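Local structure of beta-lactamase (Klebsiella pneumoniae, 6HUH) at residues K229-I237 / R248-L257. The protein probably hydrolyses beta-lactam antibiotics to substituted beta-amino acids, as a class D beta-lactamase that confers antibiotic resistance. Numbering follows the deposited sequence.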
loop_
_atom_site.group_PDB
_atom_site.type_symbol
_atom_site.label_atom_id
_atom_site.label_comp_id
_atom_site.label_asym_id
_atom_site.label_seq_id
_atom_site.Cartn_x
_atom_site.Cartn_y
_atom_site.Cartn_z
ATOM N N LYS A 229 2.933 -5.408 24.375
ATOM C CA LYS A 229 1.808 -5.053 23.498
ATOM C C LYS A 229 0.867 -4.075 24.225
ATOM O O LYS A 229 0.821 -4.085 25.455
ATOM C CB LYS A 229 1.043 -6.300 23.029
ATOM C CG LYS A 229 1.706 -7.009 21.855
ATOM C CD LYS A 229 1.025 -8.328 21.529
ATOM C CE LYS A 229 1.856 -9.184 20.601
ATOM N NZ LYS A 229 1.705 -8.790 19.170
ATOM N N LEU A 230 0.152 -3.213 23.478
ATOM C CA LEU A 230 -0.734 -2.204 24.063
ATOM C C LEU A 230 -1.887 -1.888 23.124
ATOM O O LEU A 230 -1.656 -1.411 22.013
ATOM C CB LEU A 230 0.078 -0.932 24.369
ATOM C CG LEU A 230 -0.645 0.279 24.961
ATOM C CD1 LEU A 230 -0.029 0.670 26.256
ATOM C CD2 LEU A 230 -0.569 1.483 24.025
ATOM N N ILE A 231 -3.130 -2.151 23.573
ATOM C CA ILE A 231 -4.358 -1.846 22.826
ATOM C C ILE A 231 -4.681 -0.342 23.064
ATOM O O ILE A 231 -4.243 0.233 24.062
ATOM C CB ILE A 231 -5.546 -2.741 23.285
ATOM C CG1 ILE A 231 -5.203 -4.259 23.346
ATOM C CG2 ILE A 231 -6.794 -2.484 22.463
ATOM C CD1 ILE A 231 -4.804 -4.944 22.148
ATOM N N PHE A 232 -5.441 0.281 22.145
ATOM C CA PHE A 232 -5.890 1.675 22.231
ATOM C C PHE A 232 -7.165 1.841 21.407
ATOM O O PHE A 232 -7.292 1.263 20.330
ATOM C CB PHE A 232 -4.798 2.684 21.818
ATOM C CG PHE A 232 -4.275 2.507 20.419
ATOM C CD1 PHE A 232 -5.000 2.967 19.323
ATOM C CD2 PHE A 232 -3.046 1.905 20.191
ATOM C CE1 PHE A 232 -4.554 2.730 18.015
ATOM C CE2 PHE A 232 -2.568 1.728 18.881
ATOM C CZ PHE A 232 -3.337 2.123 17.800
ATOM N N VAL A 233 -8.126 2.588 21.948
ATOM C CA VAL A 233 -9.416 2.844 21.319
ATOM C C VAL A 233 -9.707 4.321 21.528
ATOM O O VAL A 233 -9.575 4.821 22.651
ATOM C CB VAL A 233 -10.556 1.948 21.897
ATOM C CG1 VAL A 233 -11.880 2.210 21.191
ATOM C CG2 VAL A 233 -10.217 0.462 21.832
ATOM N N HIS A 234 -10.083 5.034 20.457
ATOM C CA HIS A 234 -10.418 6.458 20.571
ATOM C C HIS A 234 -11.596 6.856 19.693
ATOM O O HIS A 234 -11.652 6.459 18.535
ATOM C CB HIS A 234 -9.191 7.344 20.322
ATOM C CG HIS A 234 -9.418 8.821 20.482
ATOM N ND1 HIS A 234 -9.939 9.352 21.639
ATOM C CD2 HIS A 234 -9.121 9.836 19.638
ATOM C CE1 HIS A 234 -9.972 10.661 21.458
ATOM N NE2 HIS A 234 -9.486 10.997 20.269
ATOM N N THR A 235 -12.543 7.632 20.253
ATOM C CA THR A 235 -13.701 8.135 19.506
ATOM C C THR A 235 -13.730 9.645 19.469
ATOM O O THR A 235 -13.327 10.295 20.434
ATOM C CB THR A 235 -15.031 7.586 19.997
ATOM O OG1 THR A 235 -15.188 7.940 21.356
ATOM C CG2 THR A 235 -15.162 6.086 19.807
ATOM N N VAL A 236 -14.211 10.198 18.354
ATOM C CA VAL A 236 -14.364 11.637 18.184
ATOM C C VAL A 236 -15.820 11.875 17.842
ATOM O O VAL A 236 -16.297 11.394 16.810
ATOM C CB VAL A 236 -13.428 12.229 17.098
ATOM C CG1 VAL A 236 -13.792 13.671 16.778
ATOM C CG2 VAL A 236 -11.972 12.124 17.511
ATOM N N ILE A 237 -16.525 12.609 18.689
ATOM C CA ILE A 237 -17.908 12.946 18.389
ATOM C C ILE A 237 -17.945 14.427 18.015
ATOM O O ILE A 237 -17.568 15.280 18.828
ATOM C CB ILE A 237 -18.940 12.502 19.485
ATOM C CG1 ILE A 237 -19.196 10.959 19.447
ATOM C CG2 ILE A 237 -20.268 13.241 19.314
ATOM C CD1 ILE A 237 -18.172 10.047 20.121
ATOM N N ARG A 248 -9.096 12.977 12.957
ATOM C CA ARG A 248 -8.841 13.751 14.160
ATOM C C ARG A 248 -8.580 12.735 15.288
ATOM O O ARG A 248 -7.902 13.049 16.269
ATOM C CB ARG A 248 -10.068 14.617 14.493
ATOM C CG ARG A 248 -9.726 15.861 15.258
ATOM C CD ARG A 248 -10.960 16.582 15.791
ATOM N NE ARG A 248 -11.643 17.427 14.800
ATOM C CZ ARG A 248 -11.268 18.659 14.464
ATOM N NH1 ARG A 248 -10.214 19.223 15.043
ATOM N NH2 ARG A 248 -11.968 19.352 13.575
ATOM N N ALA A 249 -9.120 11.514 15.143
ATOM C CA ALA A 249 -8.950 10.428 16.110
ATOM C C ALA A 249 -7.541 9.846 15.980
ATOM O O ALA A 249 -6.826 9.786 16.981
ATOM C CB ALA A 249 -10.023 9.354 15.896
ATOM N N ARG A 250 -7.130 9.493 14.724
ATOM C CA ARG A 250 -5.829 8.937 14.339
ATOM C C ARG A 250 -4.680 9.849 14.764
ATOM O O ARG A 250 -3.657 9.388 15.265
ATOM C CB ARG A 250 -5.804 8.698 12.822
ATOM C CG ARG A 250 -4.536 8.004 12.305
ATOM C CD ARG A 250 -4.611 7.653 10.818
ATOM N NE ARG A 250 -3.662 8.391 9.970
ATOM C CZ ARG A 250 -2.352 8.160 9.905
ATOM N NH1 ARG A 250 -1.798 7.217 10.654
ATOM N NH2 ARG A 250 -1.583 8.890 9.109
ATOM N N GLU A 251 -4.880 11.151 14.560
ATOM C CA GLU A 251 -3.972 12.236 14.902
ATOM C C GLU A 251 -3.729 12.262 16.426
ATOM O O GLU A 251 -2.576 12.240 16.859
ATOM C CB GLU A 251 -4.604 13.540 14.411
ATOM C CG GLU A 251 -3.756 14.786 14.488
ATOM C CD GLU A 251 -4.511 15.981 13.935
ATOM O OE1 GLU A 251 -4.295 16.309 12.745
ATOM O OE2 GLU A 251 -5.379 16.531 14.656
ATOM N N GLU A 252 -4.826 12.259 17.222
ATOM C CA GLU A 252 -4.832 12.321 18.691
ATOM C C GLU A 252 -4.217 11.085 19.354
ATOM O O GLU A 252 -3.655 11.191 20.450
ATOM C CB GLU A 252 -6.249 12.605 19.234
ATOM C CG GLU A 252 -6.651 14.070 19.157
ATOM C CD GLU A 252 -8.148 14.344 19.175
ATOM O OE1 GLU A 252 -8.609 15.178 18.358
ATOM O OE2 GLU A 252 -8.861 13.739 20.009
ATOM N N VAL A 253 -4.314 9.930 18.689
ATOM C CA VAL A 253 -3.736 8.685 19.190
ATOM C C VAL A 253 -2.216 8.751 19.038
ATOM O O VAL A 253 -1.494 8.483 19.995
ATOM C CB VAL A 253 -4.367 7.461 18.496
ATOM C CG1 VAL A 253 -3.511 6.217 18.662
ATOM C CG2 VAL A 253 -5.771 7.207 19.025
ATOM N N PHE A 254 -1.743 9.172 17.848
ATOM C CA PHE A 254 -0.321 9.319 17.534
ATOM C C PHE A 254 0.360 10.394 18.368
ATOM O O PHE A 254 1.569 10.315 18.591
ATOM C CB PHE A 254 -0.097 9.542 16.037
ATOM C CG PHE A 254 0.100 8.252 15.282
ATOM C CD1 PHE A 254 1.325 7.589 15.313
ATOM C CD2 PHE A 254 -0.919 7.725 14.501
ATOM C CE1 PHE A 254 1.510 6.400 14.609
ATOM C CE2 PHE A 254 -0.725 6.552 13.779
ATOM C CZ PHE A 254 0.485 5.898 13.840
ATOM N N ALA A 255 -0.417 11.375 18.858
ATOM C CA ALA A 255 0.087 12.430 19.722
ATOM C C ALA A 255 0.364 11.828 21.108
ATOM O O ALA A 255 1.524 11.775 21.531
ATOM C CB ALA A 255 -0.937 13.561 19.820
ATOM N N ALA A 256 -0.710 11.280 21.749
ATOM C CA ALA A 256 -0.775 10.704 23.100
ATOM C C ALA A 256 -0.238 9.267 23.293
ATOM O O ALA A 256 -0.236 8.783 24.432
ATOM C CB ALA A 256 -2.202 10.770 23.590
ATOM N N LEU A 257 0.224 8.605 22.215
ATOM C CA LEU A 257 0.737 7.237 22.266
ATOM C C LEU A 257 2.126 7.084 22.903
ATOM O O LEU A 257 2.276 6.226 23.782
ATOM C CB LEU A 257 0.716 6.618 20.869
ATOM C CG LEU A 257 0.110 5.237 20.736
ATOM C CD1 LEU A 257 -1.174 5.102 21.500
ATOM C CD2 LEU A 257 -0.123 4.905 19.292
#
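With chi1 of -177°, His234 extends CG opposite its backbone nitrogen and carries the imidazole out from strand 229-237 to Glu252, whose CG instead lies opposite its own carbonyl carbon, the chain then running extended to the carboxylate. His234 NE2 donates to Glu252 OE2 at 2.8 Å with an N-H...O angle of 153°. The oxygen lies close to the imidazole plane, whereas the N-H comes down on the carboxylate from above its plane, the two flat groups being turned 64° apart. At the same ring edge His234 CD2 lies 3.5 Å from Ala249 O, a carbonyl already accepting the helical bond from Val253 N.

Farther along the helix, Val253 divides its methyls: CG2 packs 3.7 Å from His234 CB, while CG1 sits over one face of Phe232, 3.9 Å from the ring centroid, a CH-pi contact offset toward the rim. Leu257 CD1 approaches Phe232 CD2 obliquely at 3.9 Å. At the start of segment 248-257, Val236 CG2 rests on Ala249, 3.8 Å from Ala249 CB.

These contacts lay the C-terminal helix 245-264 across the central antiparallel sheet of the penicillin-recognising fold. Because His234 ND1 also hydrogen-bonds Cys26 O on the adjoining strand, both ring nitrogens act as donors, which should hold the rotation of the imidazole and is consistent with an imidazolium whose charge the Glu252 carboxylate would probably stabilise.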